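PDB 5E9T: glycosyltransferase-stabilizing protein Gtf2 from Streptococcus gordonii, which acts with GtfA in the complex that attaches the first GlcNAc from UDP-GlcNAc to the serine-rich adhesin GspB, and serves as the substrate-binding, stabilizing partner. Local coordinates for residues Asp17-Ala25 with Val434-Leu445. Residues are numbered along the deposited sequence; the frame is centred on the assembly and turned at random.
Sequences DSLLAAGYA and VSLYQETLQSLL
Tyr437 reaches from helix 434-442 into the C-terminal end of helix 10-21. Tyr437 CB sits against Ala22 CB, 3.7 Å away. With CG anti to its own carbonyl carbon (chi1 -84°), the ring then runs along the last turn of the other helix. At the ring's edge, Tyr437 CE2 lies 3.6 Å from Leu19 CD2, the two side chains crossing at about a right angle, while the backbone carbon of Ser18 covers one face. Tyr437 CE1 comes 3.6 Å from Ser18 CB. The OH finishes beside Ser18 and makes a weak hydrogen bond to the carbonyl of Gly273; Ser18 OG itself is bonded to His275 N and Asp14 O.

One turn before Tyr437, Val434 CG2 lies 3.8 Å from Ala22 CA. One turn beyond, Leu441 meets Tyr24: Leu441 CB is 3.4 Å from Tyr24 OH, and Leu441 CD1 approaches CE2 of the same ring obliquely. Tyr24 gets there through a Schellman motif that ends the helix, with Gly23 at positive phi (93°) and Tyr24 N bonded to Leu19 O at 3.1 Å. That turn brings the Ala22 carbonyl oxygen over the centre of the Tyr24 ring.

The short helical axes pass 9.3 Å apart and cross at -80°. Behind them, Leu19 rests on Phe219, and Leu441 and Leu445 on Ile217, both in strand 216-219. The C-terminal helix thus packs on the first helix and central parallel sheet of the N-terminal Rossmann-like domain, the chain's return across domains that is characteristic of GT-B glycosyltransferase folds.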
loop_
_atom_site.group_PDB
_atom_site.type_symbol
_atom_site.label_atom_id
_atom_site.label_comp_id
_atom_site.label_asym_id
_atom_site.label_seq_id
_atom_site.Cartn_x
_atom_site.Cartn_y
_atom_site.Cartn_z
ATOM N N ASP B 17 -13.822 -23.656 41.623
ATOM C CA ASP B 17 -15.071 -24.396 41.770
ATOM C C ASP B 17 -15.005 -25.367 42.940
ATOM O O ASP B 17 -15.996 -25.550 43.660
ATOM C CB ASP B 17 -15.399 -25.136 40.471
ATOM C CG ASP B 17 -16.280 -24.322 39.546
ATOM O OD1 ASP B 17 -16.563 -23.148 39.872
ATOM O OD2 ASP B 17 -16.688 -24.853 38.493
ATOM N N SER B 18 -13.847 -25.993 43.148
ATOM C CA SER B 18 -13.683 -26.887 44.286
ATOM C C SER B 18 -13.891 -26.142 45.594
ATOM O O SER B 18 -14.759 -26.502 46.397
ATOM C CB SER B 18 -12.295 -27.525 44.242
ATOM O OG SER B 18 -12.168 -28.447 43.180
ATOM N N LEU B 19 -13.103 -25.082 45.813
ATOM C CA LEU B 19 -13.214 -24.301 47.041
ATOM C C LEU B 19 -14.653 -23.874 47.298
ATOM O O LEU B 19 -15.139 -23.954 48.431
ATOM C CB LEU B 19 -12.297 -23.075 46.974
ATOM C CG LEU B 19 -10.799 -23.302 46.795
ATOM C CD1 LEU B 19 -10.076 -21.994 46.489
ATOM C CD2 LEU B 19 -10.194 -23.983 48.020
ATOM N N LEU B 20 -15.356 -23.438 46.249
ATOM C CA LEU B 20 -16.746 -23.025 46.413
ATOM C C LEU B 20 -17.615 -24.184 46.881
ATOM O O LEU B 20 -18.537 -23.991 47.682
ATOM C CB LEU B 20 -17.278 -22.448 45.102
ATOM C CG LEU B 20 -18.771 -22.114 45.095
ATOM C CD1 LEU B 20 -19.004 -20.686 44.626
ATOM C CD2 LEU B 20 -19.541 -23.102 44.227
ATOM N N ALA B 21 -17.341 -25.395 46.389
ATOM C CA ALA B 21 -18.106 -26.557 46.830
ATOM C C ALA B 21 -17.914 -26.806 48.321
ATOM O O ALA B 21 -18.864 -27.163 49.027
ATOM C CB ALA B 21 -17.700 -27.790 46.025
ATOM N N ALA B 22 -16.709 -26.561 48.825
ATOM C CA ALA B 22 -16.342 -26.836 50.206
ATOM C C ALA B 22 -16.709 -25.692 51.147
ATOM O O ALA B 22 -16.227 -25.668 52.286
ATOM C CB ALA B 22 -14.848 -27.157 50.306
ATOM N N GLY B 23 -17.480 -24.712 50.670
ATOM C CA GLY B 23 -18.010 -23.677 51.536
ATOM C C GLY B 23 -17.165 -22.430 51.632
ATOM O O GLY B 23 -17.213 -21.736 52.654
ATOM N N TYR B 24 -16.340 -22.164 50.624
ATOM C CA TYR B 24 -15.358 -21.091 50.632
ATOM C C TYR B 24 -15.791 -19.840 49.872
ATOM O O TYR B 24 -14.922 -19.092 49.412
ATOM C CB TYR B 24 -14.013 -21.626 50.154
ATOM C CG TYR B 24 -13.452 -22.484 51.255
ATOM C CD1 TYR B 24 -13.654 -22.124 52.584
ATOM C CD2 TYR B 24 -12.781 -23.666 50.991
ATOM C CE1 TYR B 24 -13.176 -22.894 53.617
ATOM C CE2 TYR B 24 -12.298 -24.451 52.025
ATOM C CZ TYR B 24 -12.497 -24.058 53.335
ATOM O OH TYR B 24 -12.017 -24.834 54.365
ATOM N N ALA B 25 -17.089 -19.646 49.625
ATOM C CA ALA B 25 -17.443 -18.563 48.715
ATOM C C ALA B 25 -17.042 -17.256 49.391
ATOM O O ALA B 25 -17.760 -16.715 50.233
ATOM C CB ALA B 25 -18.934 -18.607 48.393
ATOM N N VAL B 434 -15.082 -33.641 48.098
ATOM C CA VAL B 434 -15.230 -32.308 48.677
ATOM C C VAL B 434 -14.825 -32.312 50.144
ATOM O O VAL B 434 -14.297 -31.318 50.658
ATOM C CB VAL B 434 -16.677 -31.807 48.482
ATOM C CG1 VAL B 434 -17.675 -32.852 48.967
ATOM C CG2 VAL B 434 -16.894 -30.476 49.190
ATOM N N SER B 435 -15.046 -33.433 50.835
ATOM C CA SER B 435 -14.604 -33.556 52.220
ATOM C C SER B 435 -13.103 -33.333 52.343
ATOM O O SER B 435 -12.642 -32.687 53.293
ATOM C CB SER B 435 -14.987 -34.931 52.767
ATOM O OG SER B 435 -14.555 -35.960 51.893
ATOM N N LEU B 436 -12.325 -33.848 51.384
ATOM C CA LEU B 436 -10.873 -33.754 51.483
ATOM C C LEU B 436 -10.406 -32.307 51.528
ATOM O O LEU B 436 -9.354 -32.021 52.100
ATOM C CB LEU B 436 -10.206 -34.501 50.327
ATOM C CG LEU B 436 -8.688 -34.689 50.421
ATOM C CD1 LEU B 436 -8.279 -35.093 51.829
ATOM C CD2 LEU B 436 -8.208 -35.727 49.419
ATOM N N TYR B 437 -11.167 -31.382 50.941
ATOM C CA TYR B 437 -10.895 -29.965 51.165
ATOM C C TYR B 437 -11.159 -29.587 52.616
ATOM O O TYR B 437 -10.297 -29.005 53.285
ATOM C CB TYR B 437 -11.746 -29.096 50.237
ATOM C CG TYR B 437 -11.166 -28.893 48.862
ATOM C CD1 TYR B 437 -11.188 -29.913 47.921
ATOM C CD2 TYR B 437 -10.590 -27.678 48.504
ATOM C CE1 TYR B 437 -10.671 -29.726 46.658
ATOM C CE2 TYR B 437 -10.055 -27.485 47.248
ATOM C CZ TYR B 437 -10.094 -28.513 46.331
ATOM O OH TYR B 437 -9.555 -28.335 45.078
ATOM N N GLN B 438 -12.357 -29.912 53.111
ATOM C CA GLN B 438 -12.752 -29.544 54.467
ATOM C C GLN B 438 -11.717 -29.980 55.496
ATOM O O GLN B 438 -11.374 -29.217 56.406
ATOM C CB GLN B 438 -14.115 -30.158 54.788
ATOM C CG GLN B 438 -15.212 -29.842 53.779
ATOM C CD GLN B 438 -15.939 -28.546 54.084
ATOM O OE1 GLN B 438 -15.328 -27.548 54.467
ATOM N NE2 GLN B 438 -17.257 -28.557 53.916
ATOM N N GLU B 439 -11.211 -31.209 55.370
ATOM C CA GLU B 439 -10.192 -31.691 56.295
ATOM C C GLU B 439 -8.900 -30.921 56.108
ATOM O O GLU B 439 -8.341 -30.365 57.060
ATOM C CB GLU B 439 -9.944 -33.182 56.077
ATOM C CG GLU B 439 -11.194 -33.983 55.789
ATOM C CD GLU B 439 -10.979 -35.474 55.978
ATOM O OE1 GLU B 439 -9.819 -35.918 55.951
ATOM O OE2 GLU B 439 -11.969 -36.199 56.155
ATOM N N THR B 440 -8.449 -30.836 54.867
ATOM C CA THR B 440 -7.120 -30.370 54.545
ATOM C C THR B 440 -6.919 -28.887 54.815
ATOM O O THR B 440 -5.778 -28.421 54.789
ATOM C CB THR B 440 -6.866 -30.687 53.089
ATOM O OG1 THR B 440 -7.485 -31.942 52.780
ATOM C CG2 THR B 440 -5.478 -30.859 52.902
ATOM N N LEU B 441 -7.979 -28.150 55.135
ATOM C CA LEU B 441 -7.935 -26.693 55.114
ATOM C C LEU B 441 -8.164 -26.070 56.484
ATOM O O LEU B 441 -7.330 -25.275 56.925
ATOM C CB LEU B 441 -8.917 -26.163 54.065
ATOM C CG LEU B 441 -8.260 -26.298 52.683
ATOM C CD1 LEU B 441 -9.130 -25.717 51.592
ATOM C CD2 LEU B 441 -6.874 -25.649 52.671
ATOM N N GLN B 442 -9.276 -26.369 57.162
ATOM C CA GLN B 442 -9.606 -25.663 58.399
ATOM C C GLN B 442 -8.506 -25.738 59.455
ATOM O O GLN B 442 -8.550 -24.966 60.420
ATOM C CB GLN B 442 -10.915 -26.195 58.988
ATOM C CG GLN B 442 -12.136 -25.345 58.651
ATOM C CD GLN B 442 -12.023 -23.908 59.144
ATOM O OE1 GLN B 442 -11.179 -23.585 59.983
ATOM N NE2 GLN B 442 -12.880 -23.038 58.620
ATOM N N SER B 443 -7.517 -26.621 59.294
ATOM C CA SER B 443 -6.278 -26.500 60.056
ATOM C C SER B 443 -5.511 -25.228 59.713
ATOM O O SER B 443 -4.519 -24.915 60.379
ATOM C CB SER B 443 -5.392 -27.720 59.804
ATOM O OG SER B 443 -4.026 -27.411 60.017
ATOM N N LEU B 444 -5.942 -24.507 58.684
ATOM C CA LEU B 444 -5.317 -23.288 58.192
ATOM C C LEU B 444 -6.381 -22.212 58.135
ATOM O O LEU B 444 -6.180 -21.090 58.611
ATOM C CB LEU B 444 -4.663 -23.492 56.830
ATOM C CG LEU B 444 -3.620 -24.605 56.871
ATOM C CD1 LEU B 444 -4.082 -25.802 56.064
ATOM C CD2 LEU B 444 -2.260 -24.105 56.410
ATOM N N LEU B 445 -7.515 -22.545 57.535
ATOM C CA LEU B 445 -8.446 -21.502 57.153
ATOM C C LEU B 445 -9.237 -21.095 58.384
ATOM O O LEU B 445 -10.388 -21.480 58.562
ATOM C CB LEU B 445 -9.397 -22.059 56.101
ATOM C CG LEU B 445 -9.044 -21.711 54.684
ATOM C CD1 LEU B 445 -9.368 -20.295 54.693
ATOM C CD2 LEU B 445 -7.599 -22.050 54.396
#